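Local coordinates for protein formyltransferase (Francisella tularensis subsp. tularensis, PDB 4NV1) that is a two-subunit, formyltransferase-family protein that joins a Rossmann-like domain to a C-terminal dimerization region and holds dTDP-4-amino-4,6-dideoxyglucose in its pocket, at residues V9-T14 against F34-S39; L89-H94 against I121-E126; L97-R102 against P179-N184; S110-L115 against I209-A214. All blocks are in the same frame, centred on the assembly; numbering follows the deposited sequence.

In the fold
Contacts 1 and 2 both belong to the mixed central sheet, their centres about 17 Å apart: contact 1 lies at the ends of parallel strands 4-9 and 29-35, contact 2 where strand 89-94 pairs with antiparallel strand 117-123. Contact 1 closes before the others open. Contacts 2, 3 and 4 then interleave: their first segments follow in that order, and so do their second. Contact 3, its centre about 14 Å from that of contact 2, joins two loops; loop 97-102 touches both neighbours, N98 meeting contact 2 and N101 probably hydrogen-bonding to S110 and N113 of contact 4. Contact 4 joins helix 106-113 to helix 205-214, linking the sheet domain to the C-terminal region that meets the second subunit.

Contact 1: residues V9-T14 against F34-S39; sequences VTDNRT and FCSFKS
The carboxylate of D11 reaches across to the chain around S36 to S39, where its OD1 accepts a hydrogen bond from S36 N at 2.8 Å through the syn lone pair. A chi1 of -66° sets CG anti to the carbonyl carbon, and OD1 beyond it lies 3.3 Å from S39 CB. The other oxygen, OD2, takes a hydrogen bond from the backbone N of K77, so each carboxylate oxygen holds a main-chain amide from a different part of the chain. Behind D11 the backbones close up: T10 N donates to F34 O at 3.0 Å, nearly along the C=O axis. V9 CA approaches the same F34 O at 3.3 Å, and T10 O touches C35 CB. Packing is much looser at the margins, where the F34 ring leads away from V9 and F37 and K38 are exposed. N12, at the N-cap of helix 13-24, belongs to the dTDP-4-amino-4,6-dideoxyglucose pocket. T10 OG1 bonds to C74 O and also accepts from N12 N, an ST turn that leads into this helix. These are the strand ends of a beta-alpha-beta unit, strand 4-9, helix 13-24 and strand 29-35, in a Rossmann-like sheet.

Contact 2: residues L89-H94 against I121-E126; sequences LCINIH and IHVMDE
The imidazole of H122 carries N92 CB over one face, 3.5 Å from its CE1, and has H94 CB at its edge near the ring plane. N92 and H122 lie side by side and point the same way; the amide and ring planes are 72° apart, and N92 OD1 lies 3.2 Å from H122 CE1. N92 ND2 turns to the next strand and donates to S73 O, while N98 packs against H122 from a loop. The backbones beneath form an antiparallel ladder. N92 and H122 are its hydrogen-bonded pair, N92 N donating to H122 O at 2.8 Å and H122 N returning to N92 O; I91-V123 and I93-I121 are the non-hydrogen-bonded pairs on either side. Here the direction of the central sheet changes, since strand 89-94 runs parallel to strand 70-74 but antiparallel to strand 117-123. On the face of I91, I93 and I121, helix 147-170 packs, with I91 on I169 and I121 on L161 and V165, while V123 meets I134 of strand 133-139. I91 CG2 and I121 CG2 are pressed to 3.4 Å, closer than usual for two carbons, whereas I93 lies alongside I121. Farther along, the L89 and V123 side chains cross at about a right angle, L89 CD1 3.7 Å from V123 CG1. Past the strand, M124 N donates almost straight to C90 O at 2.7 Å, and M124 SD rests 3.7 Å from C90 CB. A water lies between C90 N, from which it accepts, and M124 O, 3.0 Å away.

Contact 3: residues L97-R102 against P179-N184; sequences LNPYNR and PNSEGN
The side chains of N101 and N184 lie side by side and point the same way, their amide planes 72° apart. N184 CG sits between its backbone N and carbonyl carbon (chi1 74°), and the amide beyond it uses both ends on N101: ND2 donates to N101 OD1 at 3.0 Å, while OD1 accepts from N101 N at 2.9 Å from above its carbonyl plane. N101 OD1 also accepts from N186 ND2 and N113 ND2, so three amides converge on one oxygen. The main chain of N184 is gripped as well, its N donating to P99 O at 3.2 Å and its O accepting from R102 N at 2.9 Å. R102 CB lies 3.3 Å from N184 O, with CG and CD near it too, and R102 sends NE and NH2 to D129 O and I128 O. P99, which follows a cis peptide bond, faces the other segment; its CG lies 3.6 Å from S181 O, and G183 CA comes within 3.4 Å of P99 O. S181 OG accepts from G183 N in an ST turn. The hydrogen bonds across the contact run mainly between amide groups and main chain, next to the paired strands 102-103 and 185-186. Held through its side-chain amide and its main-chain N and O, N184 is probably fixed in orientation.

Contact 4: residues S110-L115 against I209-A214; sequences SIINKL and IDYLRA
K114 and D210 meet in a salt bridge, their side chains crossing at about a right angle, with K114 NZ 2.8 Å from D210 OD2 and above the carboxylate plane. Beside it the contact is apolar: A214 CB packs against both isoleucines, 3.6 Å from I111 CB and equally far from I112 CG1. I112 CD1 goes on to Y211 CD1, and the two side chains lie alongside each other. One shell out, the charged groups are fixed in place. K114 NZ also donates to I111 O at 2.9 Å, the lysine folding back from just beyond the end of its own helix. D210 OD1 is held side-on by R213, whose NE (2.9 Å) and NH2 (3.0 Å) both bond to it from the same face of the carboxylate. I111 CG2 lies over the centre of the R213 guanidinium, 4.1 Å above its plane, while R213 NH1 bonds to E145 O and N142 O. The carboxylate thus joins two cations and probably offsets their mutual repulsion. Y211 OH bonds to M194 O. Helix 205-214 packs on helix 106-113 and, through L212, on V235 and L237 of strand 232-242; its Y211 touches M205 of the second subunit.

Contact 1: residues V9-T14 against F34-S39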
loop_
_atom_site.group_PDB
_atom_site.type_symbol
_atom_site.label_atom_id
_atom_site.label_comp_id
_atom_site.label_asym_id
_atom_site.label_seq_id
_atom_site.Cartn_x
_atom_site.Cartn_y
_atom_site.Cartn_z
ATOM N N VAL A 9 21.253 -28.490 -1.578
ATOM C CA VAL A 9 21.466 -27.191 -2.152
ATOM C C VAL A 9 20.316 -26.195 -1.938
ATOM O O VAL A 9 19.151 -26.465 -2.301
ATOM C CB VAL A 9 21.640 -27.376 -3.621
ATOM C CG1 VAL A 9 22.221 -26.106 -4.201
ATOM C CG2 VAL A 9 22.501 -28.593 -3.885
ATOM N N THR A 10 20.629 -25.074 -1.288
ATOM C CA THR A 10 19.677 -23.977 -1.094
ATOM C C THR A 10 20.341 -22.612 -0.994
ATOM O O THR A 10 21.470 -22.502 -0.468
ATOM C CB THR A 10 18.912 -24.122 0.220
ATOM O OG1 THR A 10 17.893 -23.115 0.285
ATOM C CG2 THR A 10 19.820 -24.007 1.407
ATOM N N ASP A 11 19.629 -21.595 -1.488
ATOM C CA ASP A 11 19.986 -20.233 -1.195
ATOM C C ASP A 11 18.995 -19.543 -0.274
ATOM O O ASP A 11 18.893 -18.331 -0.333
ATOM C CB ASP A 11 20.137 -19.500 -2.510
ATOM C CG ASP A 11 21.312 -20.048 -3.278
ATOM O OD1 ASP A 11 22.404 -19.921 -2.728
ATOM O OD2 ASP A 11 21.164 -20.673 -4.348
ATOM N N ASN A 12 18.325 -20.262 0.622
ATOM C CA ASN A 12 17.350 -19.626 1.515
ATOM C C ASN A 12 17.671 -19.898 2.938
ATOM O O ASN A 12 17.777 -21.057 3.296
ATOM C CB ASN A 12 15.960 -20.242 1.361
ATOM C CG ASN A 12 14.883 -19.493 2.138
ATOM O OD1 ASN A 12 14.669 -19.670 3.341
ATOM N ND2 ASN A 12 14.159 -18.682 1.409
ATOM N N ARG A 13 17.750 -18.857 3.754
ATOM C CA ARG A 13 18.134 -19.013 5.143
ATOM C C ARG A 13 17.101 -19.812 5.875
ATOM O O ARG A 13 17.431 -20.581 6.781
ATOM C CB ARG A 13 18.222 -17.623 5.781
ATOM C CG ARG A 13 17.757 -17.458 7.231
ATOM C CD ARG A 13 18.881 -17.556 8.264
ATOM N NE ARG A 13 19.641 -16.299 8.385
ATOM C CZ ARG A 13 20.672 -15.909 7.624
ATOM N NH1 ARG A 13 21.158 -16.648 6.637
ATOM N NH2 ARG A 13 21.255 -14.743 7.857
ATOM N N THR A 14 15.824 -19.535 5.588
ATOM C CA THR A 14 14.774 -20.174 6.389
ATOM C C THR A 14 14.705 -21.676 6.091
ATOM O O THR A 14 14.685 -22.518 6.988
ATOM C CB THR A 14 13.420 -19.455 6.204
ATOM O OG1 THR A 14 13.374 -18.402 7.171
ATOM C CG2 THR A 14 12.240 -20.380 6.472
ATOM N N PHE A 34 25.289 -27.037 0.470
ATOM C CA PHE A 34 25.855 -26.065 -0.437
ATOM C C PHE A 34 24.839 -24.988 -0.775
ATOM O O PHE A 34 23.618 -25.173 -0.765
ATOM C CB PHE A 34 26.245 -26.716 -1.750
ATOM C CG PHE A 34 27.148 -27.900 -1.590
ATOM C CD1 PHE A 34 26.627 -29.188 -1.510
ATOM C CD2 PHE A 34 28.539 -27.735 -1.556
ATOM C CE1 PHE A 34 27.462 -30.305 -1.387
ATOM C CE2 PHE A 34 29.377 -28.854 -1.460
ATOM C CZ PHE A 34 28.828 -30.144 -1.375
ATOM N N CYS A 35 25.403 -23.860 -1.157
ATOM C CA CYS A 35 24.669 -22.691 -1.589
ATOM C C CYS A 35 25.375 -22.138 -2.812
ATOM O O CYS A 35 26.272 -22.771 -3.362
ATOM C CB CYS A 35 24.680 -21.684 -0.457
ATOM S SG CYS A 35 26.288 -20.916 -0.175
ATOM N N SER A 36 24.952 -20.976 -3.283
ATOM C CA SER A 36 25.545 -20.436 -4.494
ATOM C C SER A 36 26.513 -19.294 -4.136
ATOM O O SER A 36 26.588 -18.827 -2.980
ATOM C CB SER A 36 24.461 -20.010 -5.490
ATOM O OG SER A 36 24.837 -18.835 -6.190
ATOM N N PHE A 37 27.271 -18.896 -5.150
ATOM C CA PHE A 37 28.347 -17.907 -4.998
ATOM C C PHE A 37 27.714 -16.538 -4.841
ATOM O O PHE A 37 28.087 -15.809 -3.914
ATOM C CB PHE A 37 29.381 -17.983 -6.137
ATOM C CG PHE A 37 30.462 -19.018 -5.901
ATOM C CD1 PHE A 37 31.366 -18.873 -4.855
ATOM C CD2 PHE A 37 30.574 -20.141 -6.718
ATOM C CE1 PHE A 37 32.369 -19.803 -4.633
ATOM C CE2 PHE A 37 31.559 -21.088 -6.495
ATOM C CZ PHE A 37 32.465 -20.914 -5.456
ATOM N N LYS A 38 26.677 -16.273 -5.643
ATOM C CA LYS A 38 25.845 -15.065 -5.508
ATOM C C LYS A 38 25.368 -14.853 -4.072
ATOM O O LYS A 38 24.872 -13.781 -3.698
ATOM C CB LYS A 38 24.655 -15.130 -6.456
ATOM C CG LYS A 38 25.100 -15.370 -7.880
ATOM C CD LYS A 38 24.102 -14.961 -8.943
ATOM C CE LYS A 38 24.775 -15.019 -10.310
ATOM N NZ LYS A 38 23.861 -14.799 -11.468
ATOM N N SER A 39 25.591 -15.871 -3.249
ATOM C CA SER A 39 24.962 -15.957 -1.959
ATOM C C SER A 39 25.987 -15.797 -0.822
ATOM O O SER A 39 25.633 -15.974 0.350
ATOM C CB SER A 39 24.161 -17.280 -1.927
ATOM O OG SER A 39 23.482 -17.491 -0.698
#

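Contact 2: residues L89-H94 against I121-E126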
loop_
_atom_site.group_PDB
_atom_site.type_symbol
_atom_site.label_atom_id
_atom_site.label_comp_id
_atom_site.label_asym_id
_atom_site.label_seq_id
_atom_site.Cartn_x
_atom_site.Cartn_y
_atom_site.Cartn_z
ATOM N N LEU A 89 19.787 -39.933 -7.204
ATOM C CA LEU A 89 18.471 -39.413 -6.899
ATOM C C LEU A 89 18.492 -37.996 -6.331
ATOM O O LEU A 89 18.991 -37.743 -5.232
ATOM C CB LEU A 89 17.825 -40.377 -5.900
ATOM C CG LEU A 89 16.443 -40.090 -5.360
ATOM C CD1 LEU A 89 15.519 -39.880 -6.539
ATOM C CD2 LEU A 89 16.008 -41.275 -4.500
ATOM N N CYS A 90 17.885 -37.083 -7.065
ATOM C CA CYS A 90 17.839 -35.653 -6.732
ATOM C C CYS A 90 16.341 -35.292 -6.658
ATOM O O CYS A 90 15.528 -35.643 -7.512
ATOM C CB CYS A 90 18.520 -34.850 -7.841
ATOM S SG CYS A 90 20.264 -35.306 -7.939
ATOM N N ILE A 91 15.989 -34.665 -5.561
ATOM C CA ILE A 91 14.613 -34.306 -5.286
ATOM C C ILE A 91 14.537 -32.806 -5.018
ATOM O O ILE A 91 15.373 -32.220 -4.335
ATOM C CB ILE A 91 14.100 -35.180 -4.155
ATOM C CG1 ILE A 91 14.041 -36.652 -4.691
ATOM C CG2 ILE A 91 12.853 -34.604 -3.519
ATOM C CD1 ILE A 91 13.801 -37.642 -3.582
ATOM N N ASN A 92 13.587 -32.210 -5.708
ATOM C CA ASN A 92 13.320 -30.790 -5.593
ATOM C C ASN A 92 12.121 -30.518 -4.708
ATOM O O ASN A 92 11.088 -31.170 -4.810
ATOM C CB ASN A 92 13.038 -30.270 -6.985
ATOM C CG ASN A 92 13.008 -28.744 -7.068
ATOM O OD1 ASN A 92 12.512 -28.243 -8.029
ATOM N ND2 ASN A 92 13.615 -28.028 -6.140
ATOM N N ILE A 93 12.247 -29.513 -3.860
ATOM C CA ILE A 93 11.197 -29.113 -2.971
ATOM C C ILE A 93 10.896 -27.730 -3.487
ATOM O O ILE A 93 11.738 -26.818 -3.396
ATOM C CB ILE A 93 11.693 -29.162 -1.519
ATOM C CG1 ILE A 93 11.962 -30.620 -1.106
ATOM C CG2 ILE A 93 10.684 -28.575 -0.536
ATOM C CD1 ILE A 93 13.392 -31.066 -1.106
ATOM N N HIS A 94 9.686 -27.588 -4.028
ATOM C CA HIS A 94 9.353 -26.511 -4.973
ATOM C C HIS A 94 8.138 -25.674 -4.525
ATOM O O HIS A 94 7.061 -26.241 -4.314
ATOM C CB HIS A 94 9.094 -27.174 -6.334
ATOM C CG HIS A 94 8.588 -26.264 -7.399
ATOM N ND1 HIS A 94 9.282 -25.155 -7.850
ATOM C CD2 HIS A 94 7.460 -26.331 -8.148
ATOM C CE1 HIS A 94 8.580 -24.551 -8.792
ATOM N NE2 HIS A 94 7.471 -25.250 -9.000
ATOM N N ILE A 121 6.974 -31.594 -3.989
ATOM C CA ILE A 121 8.238 -32.336 -3.929
ATOM C C ILE A 121 8.230 -33.393 -4.983
ATOM O O ILE A 121 7.290 -34.207 -5.101
ATOM C CB ILE A 121 8.422 -33.014 -2.581
ATOM C CG1 ILE A 121 8.291 -32.006 -1.465
ATOM C CG2 ILE A 121 9.762 -33.737 -2.552
ATOM C CD1 ILE A 121 8.147 -32.571 -0.083
ATOM N N HIS A 122 9.251 -33.353 -5.804
ATOM C CA HIS A 122 9.266 -34.196 -6.969
ATOM C C HIS A 122 10.689 -34.583 -7.290
ATOM O O HIS A 122 11.656 -33.872 -6.963
ATOM C CB HIS A 122 8.613 -33.497 -8.168
ATOM C CG HIS A 122 9.392 -32.330 -8.683
ATOM N ND1 HIS A 122 9.276 -31.060 -8.157
ATOM C CD2 HIS A 122 10.294 -32.240 -9.686
ATOM C CE1 HIS A 122 10.091 -30.241 -8.799
ATOM N NE2 HIS A 122 10.736 -30.940 -9.714
ATOM N N VAL A 123 10.814 -35.740 -7.918
ATOM C CA VAL A 123 12.108 -36.220 -8.358
ATOM C C VAL A 123 12.615 -35.430 -9.547
ATOM O O VAL A 123 11.938 -35.321 -10.535
ATOM C CB VAL A 123 12.046 -37.723 -8.701
ATOM C CG1 VAL A 123 13.421 -38.257 -9.141
ATOM C CG2 VAL A 123 11.531 -38.511 -7.493
ATOM N N MET A 124 13.869 -34.994 -9.523
ATOM C CA MET A 124 14.346 -34.149 -10.617
ATOM C C MET A 124 14.688 -35.008 -11.812
ATOM O O MET A 124 15.091 -36.180 -11.683
ATOM C CB MET A 124 15.544 -33.299 -10.183
ATOM C CG MET A 124 15.267 -32.489 -8.947
ATOM S SD MET A 124 16.665 -31.674 -8.143
ATOM C CE MET A 124 17.393 -30.851 -9.537
ATOM N N ASP A 125 14.446 -34.381 -12.955
ATOM C CA ASP A 125 14.579 -34.840 -14.327
ATOM C C ASP A 125 15.438 -33.825 -15.090
ATOM O O ASP A 125 15.842 -32.790 -14.538
ATOM C CB ASP A 125 13.204 -34.753 -14.998
ATOM C CG ASP A 125 12.616 -36.084 -15.295
ATOM O OD1 ASP A 125 13.393 -37.015 -15.605
ATOM O OD2 ASP A 125 11.364 -36.162 -15.265
ATOM N N GLU A 126 15.669 -34.081 -16.373
ATOM C CA GLU A 126 16.268 -33.064 -17.256
ATOM C C GLU A 126 15.491 -31.736 -17.459
ATOM O O GLU A 126 16.103 -30.676 -17.660
ATOM C CB GLU A 126 16.615 -33.721 -18.579
ATOM C CG GLU A 126 17.522 -34.925 -18.337
ATOM C CD GLU A 126 18.513 -35.190 -19.460
ATOM O OE1 GLU A 126 18.878 -36.376 -19.627
ATOM O OE2 GLU A 126 18.920 -34.237 -20.173
HETATM O O HOH W 1 17.025 -37.705 -10.052
#

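Contact 3: residues L97-R102 against P179-N184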
loop_
_atom_site.group_PDB
_atom_site.type_symbol
_atom_site.label_atom_id
_atom_site.label_comp_id
_atom_site.label_asym_id
_atom_site.label_seq_id
_atom_site.Cartn_x
_atom_site.Cartn_y
_atom_site.Cartn_z
ATOM N N LEU A 97 2.636 -25.638 -7.450
ATOM C CA LEU A 97 1.901 -26.910 -7.588
ATOM C C LEU A 97 2.073 -27.374 -9.018
ATOM O O LEU A 97 1.289 -27.032 -9.880
ATOM C CB LEU A 97 0.414 -26.730 -7.293
ATOM C CG LEU A 97 -0.406 -27.977 -6.936
ATOM C CD1 LEU A 97 -0.245 -28.467 -5.523
ATOM C CD2 LEU A 97 -1.878 -27.697 -7.075
ATOM N N ASN A 98 3.080 -28.190 -9.275
ATOM C CA ASN A 98 3.254 -28.763 -10.611
ATOM C C ASN A 98 1.994 -29.507 -11.095
ATOM O O ASN A 98 1.333 -30.152 -10.303
ATOM C CB ASN A 98 4.385 -29.784 -10.571
ATOM C CG ASN A 98 5.776 -29.156 -10.402
ATOM O OD1 ASN A 98 6.792 -29.867 -10.404
ATOM N ND2 ASN A 98 5.834 -27.833 -10.303
ATOM N N PRO A 99 1.649 -29.403 -12.383
ATOM C CA PRO A 99 2.469 -28.770 -13.377
ATOM C C PRO A 99 2.059 -27.320 -13.680
ATOM O O PRO A 99 2.343 -26.864 -14.779
ATOM C CB PRO A 99 2.122 -29.560 -14.614
ATOM C CG PRO A 99 0.645 -29.827 -14.435
ATOM C CD PRO A 99 0.571 -30.199 -12.986
ATOM N N TYR A 100 1.322 -26.653 -12.792
ATOM C CA TYR A 100 0.829 -25.268 -13.032
ATOM C C TYR A 100 1.821 -24.140 -12.656
ATOM O O TYR A 100 2.359 -24.128 -11.566
ATOM C CB TYR A 100 -0.489 -25.036 -12.326
ATOM C CG TYR A 100 -1.542 -26.129 -12.498
ATOM C CD1 TYR A 100 -1.705 -27.055 -11.489
ATOM C CD2 TYR A 100 -2.383 -26.211 -13.605
ATOM C CE1 TYR A 100 -2.631 -28.063 -11.581
ATOM C CE2 TYR A 100 -3.347 -27.239 -13.727
ATOM C CZ TYR A 100 -3.483 -28.144 -12.693
ATOM O OH TYR A 100 -4.369 -29.223 -12.685
ATOM N N ASN A 101 2.088 -23.270 -13.609
ATOM C CA ASN A 101 2.893 -22.036 -13.450
ATOM C C ASN A 101 4.288 -22.447 -13.056
ATOM O O ASN A 101 4.782 -22.076 -12.012
ATOM C CB ASN A 101 2.272 -21.081 -12.432
ATOM C CG ASN A 101 1.060 -20.385 -12.996
ATOM O OD1 ASN A 101 1.039 -20.046 -14.179
ATOM N ND2 ASN A 101 0.057 -20.149 -12.157
ATOM N N ARG A 102 4.812 -23.398 -13.821
ATOM C CA ARG A 102 6.174 -23.856 -13.670
ATOM C C ARG A 102 7.028 -22.656 -14.044
ATOM O O ARG A 102 6.623 -21.785 -14.827
ATOM C CB ARG A 102 6.459 -25.081 -14.572
ATOM C CG ARG A 102 5.695 -26.283 -14.029
ATOM C CD ARG A 102 5.458 -27.401 -15.028
ATOM N NE ARG A 102 6.680 -27.666 -15.759
ATOM C CZ ARG A 102 6.855 -27.459 -17.059
ATOM N NH1 ARG A 102 5.845 -27.041 -17.815
ATOM N NH2 ARG A 102 8.052 -27.714 -17.585
ATOM N N PRO A 179 3.414 -36.534 -13.565
ATOM C CA PRO A 179 2.430 -35.433 -13.524
ATOM C C PRO A 179 1.331 -35.666 -14.578
ATOM O O PRO A 179 1.583 -36.357 -15.566
ATOM C CB PRO A 179 3.274 -34.190 -13.832
ATOM C CG PRO A 179 4.694 -34.646 -13.672
ATOM C CD PRO A 179 4.700 -36.098 -14.118
ATOM N N ASN A 180 0.134 -35.129 -14.359
ATOM C CA ASN A 180 -1.044 -35.525 -15.157
ATOM C C ASN A 180 -1.158 -34.846 -16.517
ATOM O O ASN A 180 -1.878 -35.358 -17.374
ATOM C CB ASN A 180 -2.369 -35.381 -14.376
ATOM C CG ASN A 180 -2.725 -33.935 -14.006
ATOM O OD1 ASN A 180 -1.949 -32.969 -14.147
ATOM N ND2 ASN A 180 -3.955 -33.785 -13.528
ATOM N N SER A 181 -0.481 -33.710 -16.690
ATOM C CA SER A 181 -0.456 -32.997 -17.953
ATOM C C SER A 181 0.877 -32.271 -17.964
ATOM O O SER A 181 1.524 -32.307 -16.932
ATOM C CB SER A 181 -1.578 -31.966 -17.961
ATOM O OG SER A 181 -0.994 -30.682 -17.892
ATOM N N GLU A 182 1.236 -31.576 -19.049
ATOM C CA GLU A 182 2.476 -30.754 -19.117
ATOM C C GLU A 182 2.352 -29.368 -18.448
ATOM O O GLU A 182 3.390 -28.811 -18.063
ATOM C CB GLU A 182 2.978 -30.538 -20.557
ATOM C CG GLU A 182 3.672 -31.719 -21.228
ATOM C CD GLU A 182 5.053 -32.073 -20.661
ATOM O OE1 GLU A 182 5.236 -33.209 -20.152
ATOM O OE2 GLU A 182 5.987 -31.251 -20.745
ATOM N N GLY A 183 1.104 -28.900 -18.305
ATOM C CA GLY A 183 0.666 -27.663 -17.623
ATOM C C GLY A 183 1.196 -26.423 -18.318
ATOM O O GLY A 183 0.989 -26.270 -19.494
ATOM N N ASN A 184 1.979 -25.583 -17.652
ATOM C CA ASN A 184 2.449 -24.374 -18.288
ATOM C C ASN A 184 3.707 -23.846 -17.624
ATOM O O ASN A 184 3.890 -24.069 -16.445
ATOM C CB ASN A 184 1.307 -23.350 -18.344
ATOM C CG ASN A 184 1.001 -22.728 -17.003
ATOM O OD1 ASN A 184 0.619 -23.415 -16.058
ATOM N ND2 ASN A 184 1.190 -21.389 -16.906
#

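Contact 4: residues S110-L115 against I209-A214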
loop_
_atom_site.group_PDB
_atom_site.type_symbol
_atom_site.label_atom_id
_atom_site.label_comp_id
_atom_site.label_asym_id
_atom_site.label_seq_id
_atom_site.Cartn_x
_atom_site.Cartn_y
_atom_site.Cartn_z
ATOM N N SER A 110 -0.164 -17.133 -10.228
ATOM C CA SER A 110 -1.402 -17.749 -9.785
ATOM C C SER A 110 -2.382 -16.691 -9.334
ATOM O O SER A 110 -3.596 -16.794 -9.589
ATOM C CB SER A 110 -1.231 -18.865 -8.721
ATOM O OG SER A 110 -0.782 -20.133 -9.204
ATOM N N ILE A 111 -1.880 -15.618 -8.740
ATOM C CA ILE A 111 -2.783 -14.601 -8.222
ATOM C C ILE A 111 -3.488 -13.959 -9.381
ATOM O O ILE A 111 -4.686 -13.589 -9.314
ATOM C CB ILE A 111 -2.041 -13.553 -7.318
ATOM C CG1 ILE A 111 -1.732 -14.120 -5.936
ATOM C CG2 ILE A 111 -2.975 -12.373 -7.076
ATOM C CD1 ILE A 111 -0.637 -13.375 -5.176
ATOM N N ILE A 112 -2.742 -13.795 -10.451
ATOM C CA ILE A 112 -3.305 -13.263 -11.678
ATOM C C ILE A 112 -4.135 -14.198 -12.543
ATOM O O ILE A 112 -5.241 -13.831 -12.957
ATOM C CB ILE A 112 -2.203 -12.636 -12.545
ATOM C CG1 ILE A 112 -1.598 -11.428 -11.795
ATOM C CG2 ILE A 112 -2.728 -12.266 -13.938
ATOM C CD1 ILE A 112 -0.223 -10.988 -12.311
ATOM N N ASN A 113 -3.577 -15.354 -12.886
ATOM C CA ASN A 113 -4.234 -16.246 -13.826
ATOM C C ASN A 113 -5.092 -17.323 -13.231
ATOM O O ASN A 113 -5.669 -18.052 -13.949
ATOM C CB ASN A 113 -3.212 -16.787 -14.819
ATOM C CG ASN A 113 -2.253 -17.812 -14.233
ATOM O OD1 ASN A 113 -2.541 -18.534 -13.288
ATOM N ND2 ASN A 113 -1.100 -17.897 -14.855
ATOM N N LYS A 114 -5.211 -17.396 -11.919
ATOM C CA LYS A 114 -5.997 -18.331 -11.166
ATOM C C LYS A 114 -5.713 -19.815 -11.299
ATOM O O LYS A 114 -6.446 -20.553 -10.689
ATOM C CB LYS A 114 -7.516 -18.111 -11.303
ATOM C CG LYS A 114 -7.904 -16.655 -11.460
ATOM C CD LYS A 114 -7.460 -15.891 -10.213
ATOM C CE LYS A 114 -7.865 -14.428 -10.252
ATOM N NZ LYS A 114 -7.552 -13.900 -8.878
ATOM N N LEU A 115 -4.653 -20.254 -11.989
ATOM C CA LEU A 115 -4.200 -21.645 -11.824
ATOM C C LEU A 115 -3.830 -21.975 -10.377
ATOM O O LEU A 115 -3.330 -21.105 -9.652
ATOM C CB LEU A 115 -3.060 -21.897 -12.802
ATOM C CG LEU A 115 -3.562 -21.776 -14.268
ATOM C CD1 LEU A 115 -2.437 -22.128 -15.223
ATOM C CD2 LEU A 115 -4.786 -22.651 -14.573
ATOM N N ILE A 209 -6.701 -4.916 -8.951
ATOM C CA ILE A 209 -6.351 -5.292 -7.611
ATOM C C ILE A 209 -5.562 -6.603 -7.552
ATOM O O ILE A 209 -4.551 -6.691 -6.828
ATOM C CB ILE A 209 -7.583 -5.301 -6.718
ATOM C CG1 ILE A 209 -7.931 -3.850 -6.480
ATOM C CG2 ILE A 209 -7.323 -6.048 -5.417
ATOM C CD1 ILE A 209 -9.320 -3.684 -5.916
ATOM N N ASP A 210 -6.028 -7.604 -8.287
ATOM C CA ASP A 210 -5.341 -8.909 -8.354
ATOM C C ASP A 210 -3.989 -8.668 -8.960
ATOM O O ASP A 210 -3.033 -9.108 -8.368
ATOM C CB ASP A 210 -6.134 -9.987 -9.091
ATOM C CG ASP A 210 -7.353 -10.436 -8.294
ATOM O OD1 ASP A 210 -7.507 -10.065 -7.096
ATOM O OD2 ASP A 210 -8.173 -11.159 -8.887
ATOM N N TYR A 211 -3.880 -7.875 -10.015
ATOM C CA TYR A 211 -2.553 -7.590 -10.542
ATOM C C TYR A 211 -1.626 -6.875 -9.496
ATOM O O TYR A 211 -0.434 -7.200 -9.343
ATOM C CB TYR A 211 -2.659 -6.756 -11.816
ATOM C CG TYR A 211 -1.330 -6.204 -12.270
ATOM C CD1 TYR A 211 -0.496 -6.928 -13.089
ATOM C CD2 TYR A 211 -0.889 -4.969 -11.828
ATOM C CE1 TYR A 211 0.737 -6.438 -13.483
ATOM C CE2 TYR A 211 0.328 -4.467 -12.220
ATOM C CZ TYR A 211 1.167 -5.205 -13.021
ATOM O OH TYR A 211 2.411 -4.707 -13.390
ATOM N N LEU A 212 -2.144 -5.841 -8.846
ATOM C CA LEU A 212 -1.347 -5.049 -7.893
ATOM C C LEU A 212 -0.878 -5.896 -6.691
ATOM O O LEU A 212 0.304 -5.869 -6.279
ATOM C CB LEU A 212 -2.149 -3.810 -7.450
ATOM C CG LEU A 212 -2.193 -2.798 -8.591
ATOM C CD1 LEU A 212 -3.191 -1.683 -8.360
ATOM C CD2 LEU A 212 -0.800 -2.276 -8.909
ATOM N N ARG A 213 -1.787 -6.702 -6.150
ATOM C CA ARG A 213 -1.393 -7.599 -5.099
ATOM C C ARG A 213 -0.431 -8.717 -5.501
ATOM O O ARG A 213 0.485 -9.075 -4.710
ATOM C CB ARG A 213 -2.572 -8.075 -4.251
ATOM C CG ARG A 213 -3.412 -9.191 -4.885
ATOM C CD ARG A 213 -4.771 -9.243 -4.251
ATOM N NE ARG A 213 -5.723 -10.169 -4.860
ATOM C CZ ARG A 213 -6.030 -11.361 -4.354
ATOM N NH1 ARG A 213 -5.383 -11.835 -3.325
ATOM N NH2 ARG A 213 -6.966 -12.130 -4.921
ATOM N N ALA A 214 -0.549 -9.207 -6.731
ATOM C CA ALA A 214 0.371 -10.249 -7.204
ATOM C C ALA A 214 1.795 -9.681 -7.320
ATOM O O ALA A 214 2.774 -10.385 -7.184
ATOM C CB ALA A 214 -0.034 -10.778 -8.573
#